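Local coordinates for AvrL567-D (Melampsora lini, PDB 2QVT), which is an avirulence protein of the flax rust fungus, probably recognised inside the plant by matching flax disease-resistance proteins, at residues Q63-P67 and R122-Q126. Numbering follows the deposited sequence.
Sequences QMTMP and RRTIQ
This is an irregular loop packing between the two sheets of an all-beta fold: loop 63-66 with P67, the first residue of strand 67-71 in the three-stranded sheet, meets 122-126, in the long connection between strands 98-104 and 141-148 of the four-stranded sheet. M64 is left-handed (phi/psi 57/52), T65 follows at -82/-18, and M66 is extended (-168/154); opposite, R123 (-89/-28) precedes extended T124 (-121/156) and I125 (-67/134). The CA atoms of M66 and T124 lie 5.0 Å apart. Without strand pairing, one direct hydrogen bond joins the segments, I125 N to T65 O (3.0 Å, 161°); T124 CA makes a CA-H...O contact with T65 O at 3.1 Å. Water 1 donates to I125 O (2.7 Å) and weakly to T65 O (3.4 Å). M66 (p, t, p) lays CE over a face of the R123 guanidinium (chi1 p, chi2 t, chi3 m), a close 3.2 Å from R123 NH2. T65 OG1, hydrogen-bonded to D60 OD2, accepts from water 2 (2.9 Å), which accepts from R123 NH2 (3.2 Å); D60 OD1 accepts from M66 N. I125 (m, m), its CA-to-CB bond toward 63-67, sets CD1 4.2 Å from P67 CD and touches W59. The polar link thus converges on T65 O through main-chain atoms, I125-P67 supplying apolar packing and M66-R123 a methyl-on-guanidinium contact.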
# COMPACT_ATOMS: atom_id res chain seq x y z
N GLN A 63 -6.17 0.93 14.42
CA GLN A 63 -4.77 1.18 14.76
C GLN A 63 -3.94 1.34 13.46
O GLN A 63 -2.79 1.75 13.54
CB GLN A 63 -4.10 0.11 15.66
CG GLN A 63 -4.95 -0.81 16.52
CD GLN A 63 -6.17 -0.17 17.13
OE1 GLN A 63 -6.08 0.79 17.91
NE2 GLN A 63 -7.34 -0.69 16.77
N MET A 64 -4.52 0.99 12.30
CA MET A 64 -3.89 1.28 11.01
C MET A 64 -2.51 0.65 10.96
O MET A 64 -1.55 1.30 10.62
CB MET A 64 -3.80 2.79 10.74
CG MET A 64 -5.16 3.50 10.75
SD MET A 64 -5.05 5.30 10.56
CE MET A 64 -4.42 5.86 12.16
N THR A 65 -2.43 -0.64 11.27
CA THR A 65 -1.14 -1.32 11.32
C THR A 65 -0.68 -1.75 9.94
O THR A 65 0.49 -2.01 9.74
CB THR A 65 -1.15 -2.51 12.29
OG1 THR A 65 -1.96 -3.54 11.75
CG2 THR A 65 -1.73 -2.12 13.63
N MET A 66 -1.59 -1.81 8.97
CA MET A 66 -1.24 -2.19 7.62
C MET A 66 -2.40 -1.89 6.68
O MET A 66 -3.58 -1.89 7.08
CB MET A 66 -0.90 -3.70 7.53
CG MET A 66 -2.11 -4.63 7.72
SD MET A 66 -1.64 -6.36 7.51
CE MET A 66 -0.74 -6.63 9.02
N PRO A 67 -2.08 -1.66 5.39
CA PRO A 67 -3.17 -1.52 4.44
C PRO A 67 -3.68 -2.87 3.99
O PRO A 67 -2.95 -3.89 4.05
CB PRO A 67 -2.50 -0.80 3.27
CG PRO A 67 -1.05 -1.36 3.29
CD PRO A 67 -0.74 -1.57 4.76
N ARG A 122 8.62 -5.78 5.51
CA ARG A 122 7.85 -5.28 6.68
C ARG A 122 6.37 -5.64 6.55
O ARG A 122 5.78 -5.43 5.48
CB ARG A 122 7.98 -3.76 6.82
CG ARG A 122 9.43 -3.24 6.82
CD ARG A 122 9.85 -2.82 8.19
NE ARG A 122 11.17 -3.35 8.57
CZ ARG A 122 11.43 -3.94 9.74
NH1 ARG A 122 10.49 -4.02 10.66
NH2 ARG A 122 12.66 -4.42 9.98
N ARG A 123 5.77 -6.17 7.63
CA ARG A 123 4.31 -6.41 7.61
C ARG A 123 3.49 -5.22 8.09
O ARG A 123 2.38 -5.03 7.67
CB ARG A 123 3.89 -7.76 8.26
CG ARG A 123 3.98 -7.85 9.77
CD ARG A 123 3.38 -9.19 10.35
NE ARG A 123 1.90 -9.18 10.47
CZ ARG A 123 1.20 -8.54 11.42
NH1 ARG A 123 1.82 -7.82 12.35
NH2 ARG A 123 -0.13 -8.61 11.45
N THR A 124 4.07 -4.39 8.96
CA THR A 124 3.32 -3.27 9.49
C THR A 124 4.00 -1.95 9.18
O THR A 124 5.21 -1.90 8.89
CB THR A 124 3.08 -3.39 11.01
OG1 THR A 124 4.34 -3.25 11.67
CG2 THR A 124 2.40 -4.70 11.36
N ILE A 125 3.18 -0.91 9.18
CA ILE A 125 3.61 0.46 8.96
C ILE A 125 4.51 0.96 10.13
O ILE A 125 4.22 0.71 11.29
CB ILE A 125 2.36 1.38 8.67
CG1 ILE A 125 1.59 0.85 7.45
CG2 ILE A 125 2.75 2.89 8.50
CD1 ILE A 125 2.45 0.81 6.14
N GLN A 126 5.63 1.59 9.79
CA GLN A 126 6.60 2.08 10.76
C GLN A 126 6.78 3.59 10.59
O GLN A 126 6.39 4.15 9.58
CB GLN A 126 7.96 1.41 10.51
CG GLN A 126 7.97 -0.11 10.39
CD GLN A 126 7.77 -0.84 11.71
OE1 GLN A 126 8.08 -0.31 12.79
NE2 GLN A 126 7.25 -2.05 11.63
O HOH W 1 1.99 -0.34 12.27
O HOH W 2 -1.15 -5.98 13.05